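PDB 3GKQ: terminal oxygenase component of carbazole 1,9a-dioxygenase from Sphingomonas, which probably catalyses the initial dioxygenation of carbazole, as the Rieske non-heme iron oxygenase component of a multicomponent dioxygenase. Local coordinates for residues Ala8-Ala11 with Glu12-Thr15; Gly306-Glu309 with Glu310-Ser313. All coordinates share one frame; numbering follows the deposited sequence.

Contacts 1 and 2 illustrate how side chains supplement the backbone bonds of helix turns, over a whole short helix at contact 1 and at the start of a long one at contact 2. Residues 8-15 form the short helix at the start of the modelled chain, whereas residues 306-313 lead from strand 294-304 of the antiparallel sheet into helix 308-328 of the catalytic domain. Their centres are 54 Å apart, with nearest atoms about 44 Å apart, on opposite sides of the chain's centre. Neither lies at the Rieske cluster or the iron site of His186, His190 and Asp334. Their polar additions differ: a hydroxyl donor and a water at contact 1, a serine N-cap and carboxylates at contact 2.

Contact 1 of 2, residues Ala8-Ala11 with Glu12-Thr15; sequences AGIA and ERRT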
ATOM      1  N   ALA A   8       7.079   5.495 -30.042  1.00 55.60           N
ATOM      2  CA  ALA A   8       6.768   6.022 -31.402  1.00 55.29           C
ATOM      3  C   ALA A   8       7.627   7.243 -31.708  1.00 55.72           C
ATOM      4  O   ALA A   8       7.835   8.102 -30.846  1.00 55.98           O
ATOM      5  CB  ALA A   8       5.287   6.388 -31.496  1.00 55.04           C
ATOM      6  N   GLY A   9       8.131   7.307 -32.938  1.00 55.86           N
ATOM      7  CA  GLY A   9       8.956   8.430 -33.342  1.00 54.93           C
ATOM      8  C   GLY A   9       8.118   9.690 -33.395  1.00 54.39           C
ATOM      9  O   GLY A   9       8.624  10.799 -33.227  1.00 54.79           O
ATOM     10  N   ILE A  10       6.822   9.511 -33.628  1.00 53.03           N
ATOM     11  CA  ILE A  10       5.897  10.634 -33.699  1.00 51.87           C
ATOM     12  C   ILE A  10       5.776  11.279 -32.318  1.00 49.96           C
ATOM     13  O   ILE A  10       5.668  12.501 -32.198  1.00 49.64           O
ATOM     14  CB  ILE A  10       4.499  10.168 -34.170  1.00 52.24           C
ATOM     15  CG1 ILE A  10       3.601  11.380 -34.416  1.00 52.19           C
ATOM     16  CG2 ILE A  10       3.878   9.236 -33.136  1.00 52.57           C
ATOM     17  CD1 ILE A  10       4.032  12.221 -35.604  1.00 53.61           C
ATOM     18  N   ALA A  11       5.805  10.447 -31.278  1.00 47.21           N
ATOM     19  CA  ALA A  11       5.695  10.929 -29.905  1.00 44.43           C
ATOM     20  C   ALA A  11       6.981  11.628 -29.476  1.00 42.78           C
ATOM     21  O   ALA A  11       6.942  12.680 -28.831  1.00 42.03           O
ATOM     22  CB  ALA A  11       5.392   9.768 -28.966  1.00 43.80           C
ATOM     23  N   GLU A  12       8.121  11.038 -29.823  1.00 39.99           N
ATOM     24  CA  GLU A  12       9.405  11.630 -29.472  1.00 39.02           C
ATOM     25  C   GLU A  12       9.496  13.027 -30.074  1.00 36.98           C
ATOM     26  O   GLU A  12       9.834  13.984 -29.382  1.00 36.19           O
ATOM     27  CB  GLU A  12      10.556  10.753 -29.984  1.00 39.69           C
ATOM     28  CG  GLU A  12      11.960  11.256 -29.632  1.00 40.70           C
ATOM     29  CD  GLU A  12      12.355  12.517 -30.395  1.00 40.30           C
ATOM     30  OE1 GLU A  12      12.129  12.561 -31.624  1.00 38.11           O
ATOM     31  OE2 GLU A  12      12.899  13.455 -29.770  1.00 38.96           O
ATOM     32  N   ARG A  13       9.187  13.140 -31.362  1.00 36.29           N
ATOM     33  CA  ARG A  13       9.242  14.431 -32.042  1.00 37.90           C
ATOM     34  C   ARG A  13       8.277  15.435 -31.440  1.00 36.28           C
ATOM     35  O   ARG A  13       8.588  16.619 -31.337  1.00 35.22           O
ATOM     36  CB  ARG A  13       8.922  14.286 -33.534  1.00 39.83           C
ATOM     37  CG  ARG A  13      10.097  13.859 -34.392  1.00 44.89           C
ATOM     38  CD  ARG A  13       9.828  14.171 -35.855  1.00 47.72           C
ATOM     39  NE  ARG A  13       8.611  13.523 -36.344  1.00 50.48           N
ATOM     40  CZ  ARG A  13       8.464  12.207 -36.467  1.00 52.45           C
ATOM     41  NH1 ARG A  13       9.456  11.388 -36.139  1.00 52.58           N
ATOM     42  NH2 ARG A  13       7.322  11.706 -36.924  1.00 54.00           N
ATOM     43  N   ARG A  14       7.102  14.959 -31.051  1.00 36.37           N
ATOM     44  CA  ARG A  14       6.096  15.834 -30.472  1.00 37.01           C
ATOM     45  C   ARG A  14       6.444  16.353 -29.075  1.00 35.76           C
ATOM     46  O   ARG A  14       6.199  17.516 -28.767  1.00 36.94           O
ATOM     47  CB  ARG A  14       4.740  15.123 -30.423  1.00 38.12           C
ATOM     48  CG  ARG A  14       3.702  15.890 -29.626  1.00 41.73           C
ATOM     49  CD  ARG A  14       2.294  15.318 -29.745  1.00 44.01           C
ATOM     50  NE  ARG A  14       1.407  15.988 -28.795  1.00 45.40           N
ATOM     51  CZ  ARG A  14       1.375  15.727 -27.490  1.00 43.93           C
ATOM     52  NH1 ARG A  14       2.170  14.795 -26.976  1.00 42.58           N
ATOM     53  NH2 ARG A  14       0.577  16.421 -26.692  1.00 39.02           N
ATOM     54  N   THR A  15       7.021  15.503 -28.235  1.00 34.92           N
ATOM     55  CA  THR A  15       7.352  15.898 -26.867  1.00 35.06           C
ATOM     56  C   THR A  15       8.781  16.405 -26.674  1.00 35.72           C
ATOM     57  O   THR A  15       9.148  16.853 -25.586  1.00 34.71           O
ATOM     58  CB  THR A  15       7.128  14.725 -25.904  1.00 35.01           C
ATOM     59  OG1 THR A  15       8.018  13.659 -26.244  1.00 33.02           O
ATOM     60  CG2 THR A  15       5.694  14.221 -26.004  1.00 35.40           C
TER
HETATM   61  O   HOH W   1      11.852  10.491 -33.224  1.00 36.61           O
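Four backbone bonds join Ala8-Ala11 to Glu12-Thr15, each amide N meeting the carbonyl O four residues earlier: Glu12 to Ala8, Arg13 to Gly9, Arg14 to Ile10 and Thr15 to Ala11. The last, Thr15 N to Ala11 O, is 2.9 Å long with an N-H...O angle of 157°. A side chain adds to this set. Thr15 OG1 lies between its own backbone N and carbonyl carbon (chi1 63°), a torsion that turns the hydroxyl back along the helix to donate to Ala11 O at 3.0 Å. Ala11 O is thus gripped by two donors from one residue. A valine here would probably cost Ala11 O its second grip, since no hydroxyl would be left to donate to it. This i to i-4 hydroxyl bond is a familiar feature of alpha-helices, here in the helix at the start of the modelled chain.

A water extends the polar network, donating to Gly9 O at 3.2 Å and to Glu12 OE1 at 2.6 Å; that carboxylate also forms a salt bridge with Arg16. Arg13 bends at chi3 (-58°) and lays one guanidinium face over Gly9 O, an electrostatic approach without hydrogen-bond geometry, and over Ile10 CA. In van der Waals contact, Arg13 NH2 touches Ile10 CD1 at 3.6 Å, the two side chains crossing at about a right angle. Arg14 extends away, its NH2 forming a salt bridge with Glu354 and its NH1 a hydrogen bond to Trp351 O.

Contact 2 of 2, residues Gly306-Glu309 with Glu310-Ser313; sequences GSEE and EARS
Three torsions bring Ser307, Glu310 and Arg312 onto their partners at the start of helix 308-328. With chi1 at 69°, Ser307 OG faces the first turn as its N-cap, accepting weak bonds from Glu309 N at 3.5 Å and Glu310 N at 3.3 Å. Glu310 CG also sits between its backbone N and carbonyl carbon (chi1 39°), and from there the extended chain reaches back past Ser307 to Gly306. Glu310 OE2 accepts a hydrogen bond from Gly306 N at 2.6 Å, on the anti side and somewhat out of the carboxylate plane, and Glu310 CG is pressed tightly, 3.0 Å, against Ser307 OG. Arg312 bends at chi3 (-60°), curling its guanidinium back over the turn: Glu308 CG meets it at the edge, in plane, and Glu309 CA lies over one face. The Glu308 carboxylate is nearly coplanar with that guanidinium, yet Glu308 OE2 stays 3.9 Å from Arg312 NH1, a long salt bridge. Ala311 N donates to Ser307 O in the carbonyl plane, the first i to i-4 backbone bond of the helix. Three glutamates in this first turn, beside the positive end of the helix dipole, would probably gain electrostatic stabilisation there, with Arg312 probably balancing chiefly the charge of Glu308.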
ATOM      1  N   GLY A 306      -3.426  51.411   0.542  1.00 50.85           N
ATOM      2  CA  GLY A 306      -2.758  52.675   0.808  1.00 52.20           C
ATOM      3  C   GLY A 306      -2.793  53.133   2.257  1.00 53.01           C
ATOM      4  O   GLY A 306      -2.239  54.181   2.593  1.00 54.01           O
ATOM      5  N   SER A 307      -3.442  52.362   3.123  1.00 53.17           N
ATOM      6  CA  SER A 307      -3.525  52.721   4.533  1.00 53.72           C
ATOM      7  C   SER A 307      -3.702  51.482   5.399  1.00 54.42           C
ATOM      8  O   SER A 307      -4.238  50.468   4.949  1.00 55.11           O
ATOM      9  CB  SER A 307      -4.696  53.672   4.768  1.00 53.86           C
ATOM     10  OG  SER A 307      -5.934  53.006   4.581  1.00 55.03           O
ATOM     11  N   GLU A 308      -3.256  51.572   6.647  1.00 54.49           N
ATOM     12  CA  GLU A 308      -3.365  50.457   7.574  1.00 54.63           C
ATOM     13  C   GLU A 308      -4.831  50.142   7.863  1.00 53.89           C
ATOM     14  O   GLU A 308      -5.148  49.102   8.446  1.00 54.44           O
ATOM     15  CB  GLU A 308      -2.625  50.789   8.874  1.00 56.72           C
ATOM     16  CG  GLU A 308      -2.580  49.653   9.891  1.00 59.62           C
ATOM     17  CD  GLU A 308      -1.962  48.380   9.330  1.00 62.23           C
ATOM     18  OE1 GLU A 308      -0.832  48.444   8.796  1.00 63.38           O
ATOM     19  OE2 GLU A 308      -2.608  47.312   9.429  1.00 63.43           O
ATOM     20  N   GLU A 309      -5.727  51.034   7.450  1.00 52.69           N
ATOM     21  CA  GLU A 309      -7.150  50.819   7.679  1.00 51.88           C
ATOM     22  C   GLU A 309      -7.743  49.897   6.620  1.00 50.06           C
ATOM     23  O   GLU A 309      -8.470  48.960   6.948  1.00 49.25           O
ATOM     24  CB  GLU A 309      -7.914  52.143   7.676  1.00 53.57           C
ATOM     25  CG  GLU A 309      -9.370  51.989   8.103  1.00 56.85           C
ATOM     26  CD  GLU A 309     -10.185  53.249   7.885  1.00 59.81           C
ATOM     27  OE1 GLU A 309     -10.418  53.610   6.709  1.00 61.37           O
ATOM     28  OE2 GLU A 309     -10.588  53.881   8.886  1.00 61.18           O
ATOM     29  N   GLU A 310      -7.457  50.167   5.349  1.00 48.78           N
ATOM     30  CA  GLU A 310      -7.987  49.306   4.301  1.00 48.94           C
ATOM     31  C   GLU A 310      -7.219  47.990   4.280  1.00 47.69           C
ATOM     32  O   GLU A 310      -7.658  47.016   3.674  1.00 47.31           O
ATOM     33  CB  GLU A 310      -7.947  49.997   2.931  1.00 49.23           C
ATOM     34  CG  GLU A 310      -6.730  50.842   2.647  1.00 51.55           C
ATOM     35  CD  GLU A 310      -6.911  51.689   1.396  1.00 52.58           C
ATOM     36  OE1 GLU A 310      -7.951  52.375   1.290  1.00 53.83           O
ATOM     37  OE2 GLU A 310      -6.021  51.675   0.521  1.00 53.85           O
ATOM     38  N   ALA A 311      -6.076  47.969   4.961  1.00 47.61           N
ATOM     39  CA  ALA A 311      -5.273  46.759   5.057  1.00 47.26           C
ATOM     40  C   ALA A 311      -6.016  45.835   6.018  1.00 47.69           C
ATOM     41  O   ALA A 311      -6.204  44.651   5.735  1.00 47.79           O
ATOM     42  CB  ALA A 311      -3.888  47.082   5.596  1.00 46.93           C
ATOM     43  N   ARG A 312      -6.444  46.387   7.151  1.00 47.78           N
ATOM     44  CA  ARG A 312      -7.187  45.608   8.138  1.00 48.01           C
ATOM     45  C   ARG A 312      -8.555  45.255   7.570  1.00 47.42           C
ATOM     46  O   ARG A 312      -9.166  44.259   7.958  1.00 47.14           O
ATOM     47  CB  ARG A 312      -7.366  46.394   9.443  1.00 50.01           C
ATOM     48  CG  ARG A 312      -6.097  46.556  10.267  1.00 52.21           C
ATOM     49  CD  ARG A 312      -6.428  46.909  11.718  1.00 53.72           C
ATOM     50  NE  ARG A 312      -7.179  48.158  11.826  1.00 56.13           N
ATOM     51  CZ  ARG A 312      -6.675  49.361  11.557  1.00 56.71           C
ATOM     52  NH1 ARG A 312      -5.413  49.480  11.166  1.00 57.35           N
ATOM     53  NH2 ARG A 312      -7.438  50.442  11.668  1.00 56.85           N
ATOM     54  N   SER A 313      -9.026  46.086   6.646  1.00 46.80           N
ATOM     55  CA  SER A 313     -10.317  45.872   6.008  1.00 46.60           C
ATOM     56  C   SER A 313     -10.234  44.666   5.071  1.00 45.87           C
ATOM     57  O   SER A 313     -11.111  43.801   5.078  1.00 45.84           O
ATOM     58  CB  SER A 313     -10.724  47.118   5.218  1.00 47.37           C
ATOM     59  OG  SER A 313     -11.985  46.937   4.597  1.00 48.44           O
TER